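Local coordinates for Lmo0651 protein (Listeria monocytogenes serovar 1/2a, PDB 6EP3) that controls expression of the Listeria Agr system as a transcription factor of the GntR family, probably by binding specific DNA sequences, and mediates virulence, at residues B[11-16]-B[51-56]; B[57-62]-B[157-162]. All coordinates share one frame; numbering follows the deposited sequence.

Contact 1 (11-16 with 51-56) lies inside the winged-helix domain, where helix 8-21 packs on helix 44-56. Contact 2 (57-62 with 157-162) joins that domain to helix 147-163 of the FCD domain. Their centres are about 10 Å apart. Along the chain they come in series: helix 44-56 closes contact 1, and the turn that follows, just before strand 60-63, opens contact 2. The two touch through Tyr13, Gln57 and Phe158. Tyr13 OH lies 2.9 Å from Gln57 OE1, a probable hydrogen bond. Tyr13 OH also packs against the Phe158 ring, 3.3 Å from Phe158 CZ. The core of the DNA-binding domain therefore runs directly into its junction with the C-terminal domain.

Contact 1. Residues B[11-16]-B[51-56]; sequences MVYNLL and IATLTA
One apolar patch, centred on Leu54, carries this contact between helix 8-21 and helix 44-56. The local axes approach to 10.5 Å and cross at -58°. On the tyrosine side the Tyr13 ring meets Leu54 obliquely. Tyr13 CE1 lies 3.5 Å from Leu54 CD2, and the same ring atom is 3.8 Å from Thr53 CG2. The ring gets there because Tyr13 CG is anti to the backbone N (chi1 173°). On the leucine side Leu16 reaches across to the other helix. Leu16 CD2 sits 3.7 Å from Leu54 CD1 and 4.0 Å from Ile51 CG1. Leu54 is therefore shared, with CD2 given to the tyrosine and CD1 to the leucine. Leu36 of helix 33-40 also packs on Leu16.

No hydrogen bond joins the two segments. The polar groups bond within their own helix or beyond the segments: Tyr13 OH to Gln57, and Thr53 OG1 to the carbonyl of Lys49 one turn back. Thr55 OG1 donates to Ile51 O at 2.9 Å from above the carbonyl plane, and Thr55 N uses the same oxygen. Thr53 and Thr55 also pack on the second subunit. Such helix packing is part of the hydrophobic core of the winged helix-turn-helix domain, as in GntR regulators.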
loop_
_atom_site.group_PDB
_atom_site.type_symbol
_atom_site.label_atom_id
_atom_site.label_comp_id
_atom_site.label_asym_id
_atom_site.label_seq_id
_atom_site.Cartn_x
_atom_site.Cartn_y
_atom_site.Cartn_z
ATOM N N MET B 11 13.799 -15.692 -12.831
ATOM C CA MET B 11 14.205 -15.380 -14.197
ATOM C C MET B 11 13.014 -14.899 -15.010
ATOM O O MET B 11 12.992 -13.763 -15.498
ATOM C CB MET B 11 14.839 -16.606 -14.860
ATOM C CG MET B 11 14.970 -16.472 -16.374
ATOM S SD MET B 11 15.527 -17.978 -17.199
ATOM C CE MET B 11 17.303 -17.838 -16.991
ATOM N N VAL B 12 11.996 -15.753 -15.130
ATOM C CA VAL B 12 10.837 -15.407 -15.947
ATOM C C VAL B 12 10.251 -14.093 -15.462
ATOM O O VAL B 12 10.056 -13.148 -16.240
ATOM C CB VAL B 12 9.795 -16.538 -15.905
ATOM C CG1 VAL B 12 8.443 -16.036 -16.391
ATOM C CG2 VAL B 12 10.261 -17.710 -16.735
ATOM N N TYR B 13 10.033 -13.996 -14.145
ATOM C CA TYR B 13 9.584 -12.749 -13.543
ATOM C C TYR B 13 10.420 -11.589 -14.062
ATOM O O TYR B 13 9.908 -10.685 -14.738
ATOM C CB TYR B 13 9.661 -12.852 -12.016
ATOM C CG TYR B 13 9.369 -11.560 -11.285
ATOM C CD1 TYR B 13 8.072 -11.229 -10.927
ATOM C CD2 TYR B 13 10.390 -10.681 -10.935
ATOM C CE1 TYR B 13 7.792 -10.055 -10.257
ATOM C CE2 TYR B 13 10.119 -9.504 -10.262
ATOM C CZ TYR B 13 8.815 -9.196 -9.928
ATOM O OH TYR B 13 8.535 -8.027 -9.259
ATOM N N ASN B 14 11.730 -11.648 -13.808
ATOM C CA ASN B 14 12.618 -10.574 -14.233
ATOM C C ASN B 14 12.463 -10.307 -15.721
ATOM O O ASN B 14 12.299 -9.157 -16.143
ATOM C CB ASN B 14 14.065 -10.918 -13.884
ATOM C CG ASN B 14 14.392 -10.626 -12.435
ATOM O OD1 ASN B 14 14.172 -11.460 -11.555
ATOM N ND2 ASN B 14 14.906 -9.431 -12.176
ATOM N N LEU B 15 12.458 -11.374 -16.525
ATOM C CA LEU B 15 12.278 -11.219 -17.962
ATOM C C LEU B 15 11.028 -10.400 -18.250
ATOM O O LEU B 15 11.091 -9.345 -18.895
ATOM C CB LEU B 15 12.203 -12.594 -18.626
ATOM C CG LEU B 15 13.560 -13.231 -18.942
ATOM C CD1 LEU B 15 13.380 -14.560 -19.662
ATOM C CD2 LEU B 15 14.435 -12.284 -19.751
ATOM N N LEU B 16 9.889 -10.847 -17.715
ATOM C CA LEU B 16 8.651 -10.110 -17.921
ATOM C C LEU B 16 8.793 -8.675 -17.437
ATOM O O LEU B 16 8.400 -7.733 -18.137
ATOM C CB LEU B 16 7.500 -10.813 -17.205
ATOM C CG LEU B 16 6.095 -10.417 -17.653
ATOM C CD1 LEU B 16 5.938 -10.670 -19.143
ATOM C CD2 LEU B 16 5.044 -11.180 -16.864
ATOM N N ILE B 51 3.050 -13.398 -13.154
ATOM C CA ILE B 51 1.927 -12.482 -13.336
ATOM C C ILE B 51 1.218 -12.245 -12.010
ATOM O O ILE B 51 0.950 -11.099 -11.626
ATOM C CB ILE B 51 0.963 -13.021 -14.408
ATOM C CG1 ILE B 51 1.505 -12.703 -15.800
ATOM C CG2 ILE B 51 -0.418 -12.404 -14.251
ATOM C CD1 ILE B 51 0.695 -13.305 -16.918
ATOM N N ALA B 52 0.947 -13.326 -11.270
ATOM C CA ALA B 52 0.299 -13.177 -9.972
ATOM C C ALA B 52 1.084 -12.217 -9.091
ATOM O O ALA B 52 0.523 -11.275 -8.519
ATOM C CB ALA B 52 0.150 -14.541 -9.298
ATOM N N THR B 53 2.405 -12.411 -9.022
ATOM C CA THR B 53 3.233 -11.516 -8.228
ATOM C C THR B 53 3.095 -10.079 -8.708
ATOM O O THR B 53 2.897 -9.163 -7.900
ATOM C CB THR B 53 4.691 -11.972 -8.272
ATOM O OG1 THR B 53 4.767 -13.344 -7.866
ATOM C CG2 THR B 53 5.542 -11.131 -7.334
ATOM N N LEU B 54 3.127 -9.866 -10.025
ATOM C CA LEU B 54 3.002 -8.501 -10.520
ATOM C C LEU B 54 1.590 -7.958 -10.380
ATOM O O LEU B 54 1.403 -6.738 -10.432
ATOM C CB LEU B 54 3.457 -8.416 -11.974
ATOM C CG LEU B 54 4.892 -8.864 -12.241
ATOM C CD1 LEU B 54 5.062 -9.274 -13.681
ATOM C CD2 LEU B 54 5.827 -7.724 -11.908
ATOM N N THR B 55 0.598 -8.822 -10.157
ATOM C CA THR B 55 -0.712 -8.309 -9.777
ATOM C C THR B 55 -0.727 -7.900 -8.312
ATOM O O THR B 55 -1.427 -6.952 -7.943
ATOM C CB THR B 55 -1.804 -9.347 -10.059
ATOM O OG1 THR B 55 -1.679 -9.821 -11.404
ATOM C CG2 THR B 55 -3.183 -8.726 -9.890
ATOM N N ALA B 56 0.053 -8.589 -7.473
ATOM C CA ALA B 56 0.156 -8.212 -6.070
ATOM C C ALA B 56 0.875 -6.884 -5.886
ATOM O O ALA B 56 0.682 -6.224 -4.858
ATOM C CB ALA B 56 0.873 -9.308 -5.281
#

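Contact 2. Residues B[57-62]-B[157-162]; sequences QGIVSY and FFQMVH
The Phe158 ring is the centre of this contact, with a different group at each of three sides. Phe158 projects from its helix toward the turn after helix 44-56, with CG anti to the backbone N (chi1 178°). The extended Gln57 side chain crosses it at about a right angle. Gln57 NE2 lies 3.8 Å above one face of the Phe158 ring, toward the rim, and the amide plane is tilted 40° from the ring. The opposite face takes His162 CD2, 3.2 Å above the Phe158 ring plane and also offset. Ile59 CD1 comes in at the edge, in the ring plane, 3.8 Å from Phe158 CE1.

Gln159 bends at chi2 and runs past Ile59 in the opposite direction. Gln159 NE2 gives a weak hydrogen bond to Gln57 O (3.2 Å), with a poor N-H...O angle of 123°. With Gln57 OE1 bonded to Tyr13, the amide is probably kept in this orientation over the ring. Gly58, with positive phi, ends helix 44-56 in a Schellman motif and turns the chain toward strand 60-63. Helix 147-163 thus lies against this turn, with helix 8-21 touching Phe158 and His162 and helices 77-101 and 126-142 packed on Phe157.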
loop_
_atom_site.group_PDB
_atom_site.type_symbol
_atom_site.label_atom_id
_atom_site.label_comp_id
_atom_site.label_asym_id
_atom_site.label_seq_id
_atom_site.Cartn_x
_atom_site.Cartn_y
_atom_site.Cartn_z
ATOM N N GLN B 57 1.687 -6.473 -6.859
ATOM C CA GLN B 57 2.432 -5.225 -6.787
ATOM C C GLN B 57 1.735 -4.086 -7.517
ATOM O O GLN B 57 2.294 -2.989 -7.615
ATOM C CB GLN B 57 3.843 -5.423 -7.350
ATOM C CG GLN B 57 4.652 -6.504 -6.646
ATOM C CD GLN B 57 5.945 -6.842 -7.367
ATOM O OE1 GLN B 57 5.993 -6.876 -8.596
ATOM N NE2 GLN B 57 7.004 -7.083 -6.603
ATOM N N GLY B 58 0.526 -4.317 -8.023
ATOM C CA GLY B 58 -0.196 -3.282 -8.734
ATOM C C GLY B 58 0.336 -2.968 -10.110
ATOM O O GLY B 58 -0.145 -2.024 -10.744
ATOM N N ILE B 59 1.305 -3.741 -10.598
ATOM C CA ILE B 59 1.862 -3.491 -11.920
ATOM C C ILE B 59 0.950 -4.046 -13.006
ATOM O O ILE B 59 0.834 -3.456 -14.089
ATOM C CB ILE B 59 3.281 -4.082 -12.004
ATOM C CG1 ILE B 59 4.161 -3.497 -10.896
ATOM C CG2 ILE B 59 3.891 -3.858 -13.382
ATOM C CD1 ILE B 59 5.563 -4.073 -10.849
ATOM N N VAL B 60 0.270 -5.155 -12.732
ATOM C CA VAL B 60 -0.654 -5.767 -13.674
ATOM C C VAL B 60 -2.019 -5.837 -13.014
ATOM O O VAL B 60 -2.124 -6.098 -11.809
ATOM C CB VAL B 60 -0.168 -7.168 -14.103
ATOM C CG1 VAL B 60 -1.290 -7.959 -14.773
ATOM C CG2 VAL B 60 1.043 -7.056 -15.016
ATOM N N SER B 61 -3.064 -5.588 -13.802
ATOM C CA SER B 61 -4.445 -5.670 -13.348
ATOM C C SER B 61 -5.155 -6.722 -14.186
ATOM O O SER B 61 -5.146 -6.643 -15.419
ATOM C CB SER B 61 -5.159 -4.320 -13.468
ATOM O OG SER B 61 -4.758 -3.434 -12.441
ATOM N N TYR B 62 -5.753 -7.708 -13.521
ATOM C CA TYR B 62 -6.560 -8.702 -14.209
ATOM C C TYR B 62 -8.020 -8.271 -14.179
ATOM O O TYR B 62 -8.530 -7.865 -13.131
ATOM C CB TYR B 62 -6.399 -10.083 -13.574
ATOM C CG TYR B 62 -7.583 -10.999 -13.810
ATOM C CD1 TYR B 62 -8.615 -11.100 -12.881
ATOM C CD2 TYR B 62 -7.681 -11.740 -14.979
ATOM C CE1 TYR B 62 -9.698 -11.931 -13.104
ATOM C CE2 TYR B 62 -8.757 -12.573 -15.212
ATOM C CZ TYR B 62 -9.763 -12.665 -14.273
ATOM O OH TYR B 62 -10.840 -13.492 -14.502
ATOM N N PHE B 157 9.001 1.964 -2.925
ATOM C CA PHE B 157 10.419 2.007 -3.264
ATOM C C PHE B 157 10.717 1.096 -4.445
ATOM O O PHE B 157 11.517 1.441 -5.323
ATOM C CB PHE B 157 11.263 1.591 -2.056
ATOM C CG PHE B 157 11.414 2.661 -1.014
ATOM C CD1 PHE B 157 11.469 3.994 -1.373
ATOM C CD2 PHE B 157 11.524 2.329 0.327
ATOM C CE1 PHE B 157 11.617 4.986 -0.418
ATOM C CE2 PHE B 157 11.675 3.314 1.289
ATOM C CZ PHE B 157 11.722 4.644 0.915
ATOM N N PHE B 158 10.083 -0.075 -4.475
ATOM C CA PHE B 158 10.235 -0.977 -5.610
ATOM C C PHE B 158 9.815 -0.291 -6.899
ATOM O O PHE B 158 10.536 -0.324 -7.909
ATOM C CB PHE B 158 9.411 -2.244 -5.383
ATOM C CG PHE B 158 9.463 -3.211 -6.527
ATOM C CD1 PHE B 158 8.521 -3.165 -7.540
ATOM C CD2 PHE B 158 10.460 -4.174 -6.587
ATOM C CE1 PHE B 158 8.573 -4.056 -8.593
ATOM C CE2 PHE B 158 10.516 -5.069 -7.638
ATOM C CZ PHE B 158 9.574 -5.008 -8.642
ATOM N N GLN B 159 8.638 0.331 -6.879
ATOM C CA GLN B 159 8.136 0.991 -8.077
ATOM C C GLN B 159 9.058 2.126 -8.509
ATOM O O GLN B 159 9.333 2.291 -9.703
ATOM C CB GLN B 159 6.713 1.500 -7.835
ATOM C CG GLN B 159 5.669 0.391 -7.729
ATOM C CD GLN B 159 4.570 0.514 -8.769
ATOM O OE1 GLN B 159 4.737 1.183 -9.789
ATOM N NE2 GLN B 159 3.436 -0.132 -8.513
ATOM N N MET B 160 9.569 2.903 -7.555
ATOM C CA MET B 160 10.483 3.986 -7.907
ATOM C C MET B 160 11.758 3.443 -8.541
ATOM O O MET B 160 12.149 3.868 -9.638
ATOM C CB MET B 160 10.804 4.838 -6.681
ATOM C CG MET B 160 9.807 5.953 -6.465
ATOM S SD MET B 160 10.293 7.081 -5.157
ATOM C CE MET B 160 10.496 5.922 -3.834
ATOM N N VAL B 161 12.385 2.461 -7.887
ATOM C CA VAL B 161 13.628 1.880 -8.382
ATOM C C VAL B 161 13.447 1.347 -9.796
ATOM O O VAL B 161 14.335 1.489 -10.648
ATOM C CB VAL B 161 14.111 0.778 -7.418
ATOM C CG1 VAL B 161 15.054 -0.189 -8.121
ATOM C CG2 VAL B 161 14.784 1.390 -6.198
ATOM N N HIS B 162 12.306 0.716 -10.073
ATOM C CA HIS B 162 12.174 0.040 -11.356
ATOM C C HIS B 162 11.536 0.886 -12.449
ATOM O O HIS B 162 11.691 0.547 -13.627
ATOM C CB HIS B 162 11.388 -1.259 -11.181
ATOM C CG HIS B 162 12.183 -2.347 -10.532
ATOM N ND1 HIS B 162 13.144 -3.069 -11.204
ATOM C CD2 HIS B 162 12.179 -2.817 -9.262
ATOM C CE1 HIS B 162 13.686 -3.949 -10.382
ATOM N NE2 HIS B 162 13.117 -3.817 -9.197
#